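Local coordinates for MHC class I-like protein MILL2 (Mus musculus, PDB 6A97), which binds heparan sulfate proteoglycans on the surface of fibroblasts as a GPI-anchored member of the MHC class I family, at residues L45-D49 with E50-L54; H185-R188 with Y189-S192; T83-L86 with L87-E90; K175-L178 with D179-P183; G75-T78 with C79-T83. All coordinates share one frame; numbering follows the deposited sequence.

Interaction 1. Residues L45-D49 with E50-L54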
loop_
_atom_site.group_PDB
_atom_site.type_symbol
_atom_site.label_atom_id
_atom_site.label_comp_id
_atom_site.label_asym_id
_atom_site.label_seq_id
_atom_site.Cartn_x
_atom_site.Cartn_y
_atom_site.Cartn_z
ATOM N N LEU A 45 -12.554 -13.450 22.778
ATOM C CA LEU A 45 -11.338 -12.730 22.435
ATOM C C LEU A 45 -11.664 -11.255 22.303
ATOM O O LEU A 45 -12.609 -10.878 21.600
ATOM C CB LEU A 45 -10.733 -13.260 21.133
ATOM C CG LEU A 45 -10.334 -14.735 21.116
ATOM C CD1 LEU A 45 -9.900 -15.160 19.723
ATOM C CD2 LEU A 45 -9.224 -14.988 22.121
ATOM N N ILE A 46 -10.884 -10.421 22.977
ATOM C CA ILE A 46 -11.142 -8.989 22.986
ATOM C C ILE A 46 -10.039 -8.227 22.262
ATOM O O ILE A 46 -8.855 -8.362 22.593
ATOM C CB ILE A 46 -11.266 -8.459 24.422
ATOM C CG1 ILE A 46 -12.503 -9.049 25.099
ATOM C CG2 ILE A 46 -11.340 -6.950 24.428
ATOM C CD1 ILE A 46 -12.785 -8.446 26.451
ATOM N N TYR A 47 -10.438 -7.434 21.271
ATOM C CA TYR A 47 -9.507 -6.651 20.467
ATOM C C TYR A 47 -9.680 -5.154 20.692
ATOM O O TYR A 47 -10.790 -4.631 20.612
ATOM C CB TYR A 47 -9.690 -6.959 18.977
ATOM C CG TYR A 47 -9.398 -8.392 18.612
ATOM C CD1 TYR A 47 -8.170 -8.750 18.072
ATOM C CD2 TYR A 47 -10.344 -9.392 18.825
ATOM C CE1 TYR A 47 -7.892 -10.056 17.740
ATOM C CE2 TYR A 47 -10.075 -10.706 18.502
ATOM C CZ TYR A 47 -8.843 -11.029 17.961
ATOM O OH TYR A 47 -8.562 -12.328 17.633
ATOM N N VAL A 48 -8.576 -4.471 20.975
ATOM C CA VAL A 48 -8.570 -3.015 21.008
ATOM C C VAL A 48 -7.747 -2.503 19.834
ATOM O O VAL A 48 -6.558 -2.820 19.718
ATOM C CB VAL A 48 -7.994 -2.462 22.320
ATOM C CG1 VAL A 48 -8.200 -0.953 22.388
ATOM C CG2 VAL A 48 -8.646 -3.142 23.508
ATOM N N ASP A 49 -8.391 -1.732 18.960
ATOM C CA ASP A 49 -7.755 -1.202 17.757
ATOM C C ASP A 49 -7.123 -2.328 16.947
ATOM O O ASP A 49 -5.983 -2.219 16.493
ATOM C CB ASP A 49 -6.719 -0.136 18.124
ATOM C CG ASP A 49 -7.348 1.061 18.827
ATOM O OD1 ASP A 49 -8.558 1.303 18.625
ATOM O OD2 ASP A 49 -6.638 1.756 19.583
ATOM N N GLU A 50 -7.886 -3.411 16.797
ATOM C CA GLU A 50 -7.515 -4.608 16.034
ATOM C C GLU A 50 -6.424 -5.464 16.691
ATOM O O GLU A 50 -6.033 -6.488 16.134
ATOM C CB GLU A 50 -7.071 -4.234 14.610
ATOM C CG GLU A 50 -7.967 -3.220 13.904
ATOM C CD GLU A 50 -9.387 -3.709 13.743
ATOM O OE1 GLU A 50 -10.316 -2.881 13.853
ATOM O OE2 GLU A 50 -9.575 -4.921 13.503
ATOM N N GLU A 51 -5.938 -5.065 17.865
ATOM C CA GLU A 51 -4.929 -5.863 18.568
ATOM C C GLU A 51 -5.526 -6.687 19.711
ATOM O O GLU A 51 -6.251 -6.162 20.558
ATOM C CB GLU A 51 -3.814 -4.967 19.109
ATOM C CG GLU A 51 -3.091 -4.186 18.029
ATOM C CD GLU A 51 -2.558 -5.087 16.932
ATOM O OE1 GLU A 51 -2.970 -4.915 15.763
ATOM O OE2 GLU A 51 -1.731 -5.973 17.241
ATOM N N LEU A 52 -5.218 -7.979 19.722
ATOM C CA LEU A 52 -5.721 -8.876 20.749
ATOM C C LEU A 52 -5.250 -8.394 22.116
ATOM O O LEU A 52 -4.060 -8.167 22.338
ATOM C CB LEU A 52 -5.268 -10.312 20.483
ATOM C CG LEU A 52 -5.719 -11.345 21.523
ATOM C CD1 LEU A 52 -7.242 -11.426 21.590
ATOM C CD2 LEU A 52 -5.122 -12.713 21.226
ATOM N N PHE A 53 -6.201 -8.214 23.022
ATOM C CA PHE A 53 -5.918 -7.613 24.310
ATOM C C PHE A 53 -6.207 -8.589 25.446
ATOM O O PHE A 53 -5.398 -8.762 26.360
ATOM C CB PHE A 53 -6.739 -6.324 24.469
ATOM C CG PHE A 53 -6.590 -5.665 25.813
ATOM C CD1 PHE A 53 -5.336 -5.408 26.340
ATOM C CD2 PHE A 53 -7.706 -5.294 26.543
ATOM C CE1 PHE A 53 -5.199 -4.802 27.574
ATOM C CE2 PHE A 53 -7.574 -4.686 27.777
ATOM C CZ PHE A 53 -6.321 -4.440 28.291
ATOM N N LEU A 54 -7.361 -9.241 25.386
ATOM C CA LEU A 54 -7.747 -10.157 26.445
ATOM C C LEU A 54 -8.353 -11.410 25.851
ATOM O O LEU A 54 -8.937 -11.376 24.763
ATOM C CB LEU A 54 -8.748 -9.497 27.404
ATOM C CG LEU A 54 -8.249 -8.364 28.294
ATOM C CD1 LEU A 54 -9.429 -7.616 28.917
ATOM C CD2 LEU A 54 -7.333 -8.922 29.374
HETATM O O HOH W 1 -10.631 -3.701 17.854
#
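Tyr-47 and Leu-52 pair across a beta hairpin, and the leucine methyl CD1 sits over one face of the phenol ring, 4.2 Å from its centroid and 17° off the normal, a CH-pi contact. With CG anti to its own backbone N (chi1 179°), Leu-52 sends this methyl back over the strand, where it also touches Leu-45 CB. On the other face of the sheet Ile-46 CB meets Leu-54 CB at 4.0 Å, and Val-48 CG2 rests on Phe-53 CB at 3.8 Å, the valine and phenylalanine lying side by side. Branched and aromatic residues suit this face, because the helices 75-96 and 171-193 cover it. The register slips here: Ile-46 O accepts from both Phe-53 N at 2.7 Å and Leu-54 N at 3.3 Å, a classic beta bulge.

The turn end is looser and more polar. A type I' turn runs from Val-48 to Glu-51, with Asp-49 and Glu-50 at its corners, both with positive phi; a water accepts from Glu-50 N at 3.0 Å and donates weakly to Tyr-47 O. The carboxylates turn to other partners, Asp-49 to His-23 and Glu-51 to Arg-229 and Tyr-260. Tyr-47 OH bonds to a polar side chain of another protein's chain. Apolar packing thus holds the floor end, while the Glu-51 carboxylate, probably kept ionised by Arg-229, ties the turn to the Ig-like domain.

Interaction 2. Residues H185-R188 with Y189-S192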
loop_
_atom_site.group_PDB
_atom_site.type_symbol
_atom_site.label_atom_id
_atom_site.label_comp_id
_atom_site.label_asym_id
_atom_site.label_seq_id
_atom_site.Cartn_x
_atom_site.Cartn_y
_atom_site.Cartn_z
ATOM N N HIS A 185 -15.882 0.418 28.987
ATOM C CA HIS A 185 -14.785 -0.545 28.942
ATOM C C HIS A 185 -13.654 -0.057 28.037
ATOM O O HIS A 185 -12.484 -0.061 28.433
ATOM C CB HIS A 185 -15.287 -1.908 28.460
ATOM C CG HIS A 185 -16.126 -2.633 29.468
ATOM N ND1 HIS A 185 -16.171 -2.272 30.797
ATOM C CD2 HIS A 185 -16.950 -3.699 29.338
ATOM C CE1 HIS A 185 -16.988 -3.084 31.444
ATOM N NE2 HIS A 185 -17.473 -3.960 30.583
ATOM N N LEU A 186 -14.012 0.360 26.826
ATOM C CA LEU A 186 -13.035 0.853 25.860
ATOM C C LEU A 186 -12.221 2.001 26.441
ATOM O O LEU A 186 -11.003 2.053 26.277
ATOM C CB LEU A 186 -13.729 1.304 24.570
ATOM C CG LEU A 186 -12.841 1.981 23.521
ATOM C CD1 LEU A 186 -11.604 1.139 23.193
ATOM C CD2 LEU A 186 -13.641 2.278 22.247
ATOM N N GLN A 187 -12.901 2.910 27.129
ATOM C CA GLN A 187 -12.237 4.053 27.739
ATOM C C GLN A 187 -11.243 3.598 28.801
ATOM O O GLN A 187 -10.124 4.106 28.878
ATOM C CB GLN A 187 -13.263 5.008 28.352
ATOM C CG GLN A 187 -12.776 6.440 28.434
ATOM C CD GLN A 187 -12.287 6.956 27.094
ATOM O OE1 GLN A 187 -13.058 7.066 26.140
ATOM N NE2 GLN A 187 -11.000 7.267 27.014
ATOM N N ARG A 188 -11.658 2.634 29.615
ATOM C CA ARG A 188 -10.797 2.108 30.661
ATOM C C ARG A 188 -9.600 1.379 30.044
ATOM O O ARG A 188 -8.475 1.521 30.517
ATOM C CB ARG A 188 -11.590 1.185 31.587
ATOM C CG ARG A 188 -10.941 0.949 32.942
ATOM C CD ARG A 188 -11.802 0.049 33.822
ATOM N NE ARG A 188 -12.034 -1.259 33.214
ATOM C CZ ARG A 188 -13.198 -1.652 32.706
ATOM N NH1 ARG A 188 -14.246 -0.841 32.738
ATOM N NH2 ARG A 188 -13.317 -2.861 32.170
ATOM N N TYR A 189 -9.843 0.621 28.974
ATOM C CA TYR A 189 -8.769 -0.079 28.267
ATOM C C TYR A 189 -7.757 0.888 27.653
ATOM O O TYR A 189 -6.549 0.665 27.733
ATOM C CB TYR A 189 -9.324 -0.972 27.155
ATOM C CG TYR A 189 -10.134 -2.166 27.609
ATOM C CD1 TYR A 189 -10.099 -2.607 28.925
ATOM C CD2 TYR A 189 -10.919 -2.865 26.704
ATOM C CE1 TYR A 189 -10.843 -3.710 29.330
ATOM C CE2 TYR A 189 -11.660 -3.964 27.094
ATOM C CZ TYR A 189 -11.620 -4.385 28.406
ATOM O OH TYR A 189 -12.367 -5.485 28.777
ATOM N N LEU A 190 -8.257 1.945 27.022
ATOM C CA LEU A 190 -7.397 2.909 26.339
ATOM C C LEU A 190 -6.447 3.610 27.301
ATOM O O LEU A 190 -5.310 3.925 26.945
ATOM C CB LEU A 190 -8.241 3.944 25.591
ATOM C CG LEU A 190 -8.867 3.459 24.284
ATOM C CD1 LEU A 190 -9.807 4.509 23.699
ATOM C CD2 LEU A 190 -7.774 3.085 23.288
ATOM N N ALA A 191 -6.914 3.848 28.522
ATOM C CA ALA A 191 -6.079 4.460 29.549
ATOM C C ALA A 191 -4.923 3.536 29.934
ATOM O O ALA A 191 -3.773 3.965 30.019
ATOM C CB ALA A 191 -6.913 4.810 30.771
ATOM N N SER A 192 -5.239 2.262 30.149
ATOM C CA SER A 192 -4.241 1.262 30.507
ATOM C C SER A 192 -3.269 0.982 29.367
ATOM O O SER A 192 -2.187 0.441 29.586
ATOM C CB SER A 192 -4.925 -0.037 30.934
ATOM O OG SER A 192 -5.858 0.192 31.976
#
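Two successive turns of the alpha-2 helix 171-193, which lies over the beta floor of the MHC class I platform, meet here through Tyr-189. Its amide donates to His-185 O at 2.8 Å, and the same carbonyl oxygen lies 3.3 Å above the plane of the Tyr-189 ring, offset toward the rim. The ring reaches this place because CG stands beside the backbone N (chi1 -68°), which turns the phenol back along the preceding turn. Beyond it the ring packs on Ile-46 and Val-48 of the floor and makes an edge-to-face contact with Phe-53, so a large flat residue suits the gap between helix and sheet.

Arg-188 crosses the tyrosine obliquely, its NH2 3.9 Å from Tyr-189 CE1, with guanidinium and ring planes 80° apart. The arginine chain bends at chi3 (60°), and NH1 donates to His-185 ND1 at 3.1 Å; the imidazole nitrogen lies at the guanidinium edge, in its plane. NE is held in turn by a salt bridge to Glu-82 of helix 75-96. On another side of the helix, Leu-186 CD1 packs against Leu-190 CG at 3.8 Å, and Leu-190 N donates to Leu-186 O.

Bonds at NH1 and NE, from its own helix and the facing one, already restrict the rotation of the guanidinium. Donation to ND1 requires that this nitrogen carry no proton, and the neighbouring positive charge would probably discourage full protonation of the imidazole.

Interaction 3. Residues T83-L86 with L87-E90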
loop_
_atom_site.group_PDB
_atom_site.type_symbol
_atom_site.label_atom_id
_atom_site.label_comp_id
_atom_site.label_asym_id
_atom_site.label_seq_id
_atom_site.Cartn_x
_atom_site.Cartn_y
_atom_site.Cartn_z
ATOM N N THR A 83 -8.914 -9.233 33.626
ATOM C CA THR A 83 -9.366 -10.605 33.397
ATOM C C THR A 83 -10.526 -10.931 34.340
ATOM O O THR A 83 -11.454 -11.651 33.973
ATOM C CB THR A 83 -8.250 -11.646 33.587
ATOM O OG1 THR A 83 -7.664 -11.485 34.882
ATOM C CG2 THR A 83 -7.175 -11.505 32.501
ATOM N N ASN A 84 -10.486 -10.390 35.550
ATOM C CA ASN A 84 -11.625 -10.542 36.445
ATOM C C ASN A 84 -12.871 -9.838 35.888
ATOM O O ASN A 84 -13.955 -10.409 35.902
ATOM C CB ASN A 84 -11.298 -10.019 37.838
ATOM C CG ASN A 84 -12.459 -10.185 38.800
ATOM O OD1 ASN A 84 -12.767 -11.297 39.250
ATOM N ND2 ASN A 84 -13.116 -9.078 39.118
ATOM N N ASN A 85 -12.709 -8.611 35.392
ATOM C CA ASN A 85 -13.799 -7.906 34.703
ATOM C C ASN A 85 -14.325 -8.676 33.497
ATOM O O ASN A 85 -15.523 -8.655 33.201
ATOM C CB ASN A 85 -13.352 -6.515 34.246
ATOM C CG ASN A 85 -13.210 -5.541 35.393
ATOM O OD1 ASN A 85 -13.758 -5.758 36.476
ATOM N ND2 ASN A 85 -12.484 -4.452 35.161
ATOM N N LEU A 86 -13.420 -9.354 32.802
ATOM C CA LEU A 86 -13.778 -10.136 31.625
ATOM C C LEU A 86 -14.741 -11.267 31.980
ATOM O O LEU A 86 -15.650 -11.589 31.208
ATOM C CB LEU A 86 -12.514 -10.692 30.964
ATOM C CG LEU A 86 -12.689 -11.663 29.797
ATOM C CD1 LEU A 86 -13.597 -11.072 28.728
ATOM C CD2 LEU A 86 -11.335 -12.015 29.209
ATOM N N LEU A 87 -14.543 -11.870 33.150
ATOM C CA LEU A 87 -15.430 -12.936 33.617
ATOM C C LEU A 87 -16.884 -12.459 33.721
ATOM O O LEU A 87 -17.814 -13.217 33.446
ATOM C CB LEU A 87 -14.963 -13.473 34.974
ATOM C CG LEU A 87 -13.587 -14.145 35.000
ATOM C CD1 LEU A 87 -13.255 -14.624 36.403
ATOM C CD2 LEU A 87 -13.541 -15.305 34.012
ATOM N N LYS A 88 -17.073 -11.205 34.128
ATOM C CA LYS A 88 -18.417 -10.635 34.236
ATOM C C LYS A 88 -19.029 -10.405 32.860
ATOM O O LYS A 88 -20.228 -10.603 32.662
ATOM C CB LYS A 88 -18.390 -9.324 35.025
ATOM C CG LYS A 88 -18.431 -9.517 36.534
ATOM C CD LYS A 88 -17.473 -8.581 37.255
ATOM C CE LYS A 88 -17.859 -7.122 37.088
ATOM N NZ LYS A 88 -16.929 -6.230 37.843
ATOM N N VAL A 89 -18.195 -9.985 31.913
ATOM C CA VAL A 89 -18.641 -9.771 30.542
ATOM C C VAL A 89 -19.117 -11.085 29.930
ATOM O O VAL A 89 -20.147 -11.128 29.262
ATOM C CB VAL A 89 -17.521 -9.162 29.672
ATOM C CG1 VAL A 89 -17.921 -9.149 28.207
ATOM C CG2 VAL A 89 -17.198 -7.759 30.142
ATOM N N GLU A 90 -18.374 -12.161 30.172
ATOM C CA GLU A 90 -18.744 -13.464 29.631
ATOM C C GLU A 90 -20.096 -13.912 30.171
ATOM O O GLU A 90 -20.896 -14.487 29.432
ATOM C CB GLU A 90 -17.679 -14.514 29.945
ATOM C CG GLU A 90 -17.935 -15.866 29.288
ATOM C CD GLU A 90 -18.640 -16.848 30.214
ATOM O OE1 GLU A 90 -18.961 -16.467 31.360
ATOM O OE2 GLU A 90 -18.870 -18.002 29.792
#
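Asn-85 and Lys-88 lie side by side on helix 75-96, their side chains pointing the same way, and Lys-88 NZ makes a weak hydrogen bond of 3.5 Å to Asn-85 OD1. The lysine curls back to reach it, bending at chi2 and again at chi3 (65°). The amide end of Asn-85 is claimed from the other side by its own helix, since ND2 bonds to Glu-82; a short amide with both donor and acceptor suits a position between an acid and a lysine.

The apolar side chains are turned differently. In Leu-86 a chi1 of 174° directs the methyls toward Ile-46, Leu-54 and Tyr-56, while Val-89 stands one turn on with Leu-86 CD1 4.5 Å from Val-89 CB, a loose contact. Val-89 CG2 lies over the turn before, 3.6 Å from Asn-85 O, and Leu-87 CG similarly lies 3.4 Å from Thr-83 O. Underneath, Val-89 N donates to Asn-85 O at 3.3 Å and Glu-90 N to Leu-86 O at 3.0 Å. The carboxylate of Glu-90 leads away to a salt bridge with Arg-94.

Leu-86 thus faces the sheet and Val-89 the partner helix at His-185; Asn-85 meets Arg-188 of that helix at a polar border, and Lys-88 is exposed. This division is that of an amphipathic alpha helix, here the alpha-1 helix lying across the beta floor of an MHC class I platform.

Interaction 4. Residues K175-L178 with D179-P183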
loop_
_atom_site.group_PDB
_atom_site.type_symbol
_atom_site.label_atom_id
_atom_site.label_comp_id
_atom_site.label_asym_id
_atom_site.label_seq_id
_atom_site.Cartn_x
_atom_site.Cartn_y
_atom_site.Cartn_z
ATOM N N LYS A 175 -28.806 -2.611 23.800
ATOM C CA LYS A 175 -28.511 -1.196 23.627
ATOM C C LYS A 175 -27.740 -0.634 24.822
ATOM O O LYS A 175 -26.850 0.192 24.642
ATOM C CB LYS A 175 -29.800 -0.396 23.379
ATOM C CG LYS A 175 -30.243 0.499 24.527
ATOM C CD LYS A 175 -31.357 1.444 24.100
ATOM C CE LYS A 175 -30.849 2.454 23.078
ATOM N NZ LYS A 175 -31.914 3.399 22.645
ATOM N N THR A 176 -28.055 -1.085 26.035
ATOM C CA THR A 176 -27.324 -0.601 27.202
ATOM C C THR A 176 -25.875 -1.058 27.112
ATOM O O THR A 176 -24.952 -0.277 27.348
ATOM C CB THR A 176 -27.936 -1.085 28.535
ATOM O OG1 THR A 176 -27.898 -2.516 28.594
ATOM C CG2 THR A 176 -29.371 -0.595 28.685
ATOM N N PHE A 177 -25.677 -2.317 26.740
ATOM C CA PHE A 177 -24.323 -2.846 26.606
ATOM C C PHE A 177 -23.525 -2.112 25.527
ATOM O O PHE A 177 -22.375 -1.739 25.751
ATOM C CB PHE A 177 -24.346 -4.343 26.302
ATOM C CG PHE A 177 -22.986 -4.979 26.337
ATOM C CD1 PHE A 177 -22.445 -5.419 27.533
ATOM C CD2 PHE A 177 -22.239 -5.115 25.178
ATOM C CE1 PHE A 177 -21.186 -5.994 27.571
ATOM C CE2 PHE A 177 -20.981 -5.688 25.211
ATOM C CZ PHE A 177 -20.456 -6.131 26.409
ATOM N N LEU A 178 -24.132 -1.899 24.363
ATOM C CA LEU A 178 -23.412 -1.266 23.260
ATOM C C LEU A 178 -23.238 0.240 23.434
ATOM O O LEU A 178 -22.231 0.800 23.003
ATOM C CB LEU A 178 -24.116 -1.539 21.928
ATOM C CG LEU A 178 -24.138 -2.984 21.431
ATOM C CD1 LEU A 178 -24.807 -3.053 20.071
ATOM C CD2 LEU A 178 -22.723 -3.552 21.367
ATOM N N ASP A 179 -24.215 0.895 24.056
ATOM C CA ASP A 179 -24.186 2.352 24.179
ATOM C C ASP A 179 -23.534 2.838 25.471
ATOM O O ASP A 179 -22.998 3.944 25.516
ATOM C CB ASP A 179 -25.602 2.927 24.087
ATOM C CG ASP A 179 -26.274 2.624 22.761
ATOM O OD1 ASP A 179 -25.727 1.807 21.989
ATOM O OD2 ASP A 179 -27.353 3.197 22.496
ATOM N N ASP A 180 -23.588 2.027 26.523
ATOM C CA ASP A 180 -23.088 2.464 27.825
ATOM C C ASP A 180 -21.909 1.638 28.341
ATOM O O ASP A 180 -20.877 2.194 28.721
ATOM C CB ASP A 180 -24.214 2.437 28.860
ATOM C CG ASP A 180 -25.410 3.270 28.442
ATOM O OD1 ASP A 180 -25.229 4.221 27.650
ATOM O OD2 ASP A 180 -26.531 2.981 28.911
ATOM N N ILE A 181 -22.064 0.317 28.360
ATOM C CA ILE A 181 -21.072 -0.553 28.989
ATOM C C ILE A 181 -19.804 -0.699 28.146
ATOM O O ILE A 181 -18.704 -0.427 28.632
ATOM C CB ILE A 181 -21.647 -1.959 29.292
ATOM C CG1 ILE A 181 -22.593 -1.913 30.497
ATOM C CG2 ILE A 181 -20.532 -2.930 29.615
ATOM C CD1 ILE A 181 -23.960 -1.334 30.214
ATOM N N CYS A 182 -19.952 -1.126 26.894
ATOM C CA CYS A 182 -18.805 -1.254 25.989
ATOM C C CYS A 182 -17.977 0.034 25.868
ATOM O O CYS A 182 -16.751 -0.029 25.959
ATOM C CB CYS A 182 -19.258 -1.721 24.593
ATOM S SG CYS A 182 -18.133 -1.244 23.247
ATOM N N PRO A 183 -18.625 1.204 25.670
ATOM C CA PRO A 183 -17.805 2.424 25.603
ATOM C C PRO A 183 -17.021 2.716 26.886
ATOM O O PRO A 183 -15.901 3.226 26.819
ATOM C CB PRO A 183 -18.840 3.529 25.348
ATOM C CG PRO A 183 -19.978 2.831 24.694
ATOM C CD PRO A 183 -20.039 1.491 25.362
#
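This is a contact within one helix, at a widened and kinked turn of the alpha-2 helix 171-193, where Cys-182 ties the helix to the sheet beneath through its disulfide with Cys-119. The widening shows in the backbone bonds. Asp-179 N still donates to Lys-175 O, four residues back, but Thr-176 O accepts from both Asp-180 N at 2.8 Å and Ile-181 N at 3.1 Å. Cys-182 N then reaches five residues back to Phe-177 O at 2.7 Å with an N-H...O angle of 172°, a pi-type spacing. Pro-183 has no N-H to give, and its CD lies 3.3 Å from Leu-178 O where a bond to the previous turn is missing.

A chi1 of -172° swings the Phe-177 ring away from its own amide nitrogen and down toward Leu-117 of the sheet. Ile-181 crosses it at about a right angle; its branch methyl CG2, which beta-branching keeps close to the backbone, meets Phe-177 CE1 obliquely at 3.7 Å. Outward, Lys-175 CE passes 3.6 Å from Asp-179 OD2, while the ammonium remains beyond salt-bridge distance.

An aromatic suits the inward side and charged residues the outer one. Thr-176 O serves both the last alpha-type and the first pi-type donor, so the turn widens while both N-H groups stay bonded, and proline's lack of a donor accounts for the break where the helix kinks.

Interaction 5. Residues G75-T78 with C79-T83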
loop_
_atom_site.group_PDB
_atom_site.type_symbol
_atom_site.label_atom_id
_atom_site.label_comp_id
_atom_site.label_asym_id
_atom_site.label_seq_id
_atom_site.Cartn_x
_atom_site.Cartn_y
_atom_site.Cartn_z
ATOM N N GLY A 75 1.558 -3.821 34.491
ATOM C CA GLY A 75 0.857 -4.656 33.534
ATOM C C GLY A 75 0.194 -5.861 34.176
ATOM O O GLY A 75 -0.922 -6.228 33.813
ATOM N N ASN A 76 0.879 -6.469 35.138
ATOM C CA ASN A 76 0.370 -7.661 35.811
ATOM C C ASN A 76 -0.859 -7.375 36.673
ATOM O O ASN A 76 -1.779 -8.187 36.741
ATOM C CB ASN A 76 1.467 -8.295 36.668
ATOM C CG ASN A 76 2.595 -8.871 35.834
ATOM O OD1 ASN A 76 2.429 -9.138 34.642
ATOM N ND2 ASN A 76 3.748 -9.070 36.459
ATOM N N GLU A 77 -0.871 -6.221 37.331
ATOM C CA GLU A 77 -2.025 -5.808 38.121
ATOM C C GLU A 77 -3.214 -5.508 37.214
ATOM O O GLU A 77 -4.357 -5.853 37.526
ATOM C CB GLU A 77 -1.684 -4.585 38.974
ATOM C CG GLU A 77 -2.816 -4.122 39.876
ATOM C CD GLU A 77 -2.455 -2.891 40.685
ATOM O OE1 GLU A 77 -1.291 -2.782 41.130
ATOM O OE2 GLU A 77 -3.339 -2.031 40.877
ATOM N N THR A 78 -2.929 -4.876 36.080
ATOM C CA THR A 78 -3.953 -4.549 35.096
ATOM C C THR A 78 -4.618 -5.815 34.570
ATOM O O THR A 78 -5.834 -5.859 34.385
ATOM C CB THR A 78 -3.363 -3.741 33.919
ATOM O OG1 THR A 78 -2.918 -2.466 34.394
ATOM C CG2 THR A 78 -4.403 -3.527 32.821
ATOM N N CYS A 79 -3.814 -6.847 34.338
ATOM C CA CYS A 79 -4.336 -8.124 33.867
ATOM C C CYS A 79 -5.207 -8.786 34.927
ATOM O O CYS A 79 -6.242 -9.373 34.611
ATOM C CB CYS A 79 -3.193 -9.061 33.461
ATOM S SG CYS A 79 -2.515 -8.692 31.816
ATOM N N ALA A 80 -4.781 -8.698 36.183
ATOM C CA ALA A 80 -5.566 -9.245 37.286
ATOM C C ALA A 80 -6.961 -8.616 37.294
ATOM O O ALA A 80 -7.971 -9.316 37.321
ATOM C CB ALA A 80 -4.862 -9.009 38.608
ATOM N N ARG A 81 -6.997 -7.289 37.237
ATOM C CA ARG A 81 -8.250 -6.551 37.241
ATOM C C ARG A 81 -9.102 -6.855 36.018
ATOM O O ARG A 81 -10.281 -7.183 36.134
ATOM C CB ARG A 81 -7.978 -5.047 37.316
ATOM C CG ARG A 81 -9.237 -4.190 37.224
ATOM C CD ARG A 81 -8.939 -2.705 37.387
ATOM N NE ARG A 81 -7.991 -2.222 36.386
ATOM C CZ ARG A 81 -6.705 -1.986 36.628
ATOM N NH1 ARG A 81 -6.210 -2.185 37.843
ATOM N NH2 ARG A 81 -5.912 -1.549 35.658
ATOM N N GLU A 82 -8.501 -6.757 34.839
ATOM C CA GLU A 82 -9.292 -6.806 33.623
ATOM C C GLU A 82 -9.682 -8.223 33.219
ATOM O O GLU A 82 -10.692 -8.402 32.549
ATOM C CB GLU A 82 -8.558 -6.105 32.475
ATOM C CG GLU A 82 -8.398 -4.595 32.687
ATOM C CD GLU A 82 -9.724 -3.858 32.901
ATOM O OE1 GLU A 82 -9.685 -2.714 33.399
ATOM O OE2 GLU A 82 -10.799 -4.400 32.561
ATOM N N THR A 83 -8.914 -9.233 33.626
ATOM C CA THR A 83 -9.366 -10.605 33.397
ATOM C C THR A 83 -10.526 -10.931 34.340
ATOM O O THR A 83 -11.454 -11.651 33.973
ATOM C CB THR A 83 -8.250 -11.646 33.587
ATOM O OG1 THR A 83 -7.664 -11.485 34.882
ATOM C CG2 THR A 83 -7.175 -11.505 32.501
#
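Thr-78 O accepts the amide of Glu-82 at 2.9 Å, and Thr-78 CG2 comes 4.1 Å from Glu-82 CG. The next carbonyl along, Cys-79 O, is gripped twice, by Thr-83 N at 2.9 Å and by Thr-83 OG1 at 2.6 Å, from opposite faces of the carbonyl plane; threonine suits the place because its hydroxyl can fold back onto the helix. Cys-79 itself has SG beside its backbone N (chi1 -79°), 3.5 Å from Gly-75 O, and pairs in a disulfide with Cys-68.

Arg-81 runs back along the helix and bends at chi3, laying one face of its guanidinium over Thr-78 CA, with NH2 3.6 Å from that carbon. Glu-77 approaches obliquely, its carboxylate plane 80° from the guanidinium and beyond salt-bridge distance. Arg-81 NE instead makes a weak salt bridge of 3.5 Å to Glu-82 OE1, an oxygen that also pairs with Arg-188 of helix 171-193.

Near the start of helix 75-96, then, a covalent link through Cys-79 is joined by charge pairing: Glu-82 lies between two arginines, which would probably keep its carboxylate ionised.

All five interactions lie in the alpha-1/alpha-2 platform, whose eight-stranded antiparallel sheet carries helices 75-96 and 171-193 among its helical segments. Along the chain the order is interaction 1, 5, 3, 4 and 2. Interactions 5 and 3 are consecutive parts of helix 75-96 and share Thr-83, with centres about 11 Å apart; interactions 4 and 2 adjoin on helix 171-193, centres about 14 Å apart. Interaction 1, the floor hairpin, touches interactions 2, 3 and 5. Interactions 4 and 5 remain about 22 Å apart between centres. A salt bridge and packing bring the two helices together where interactions 2, 3 and 5 meet, which probably narrows the space between them there.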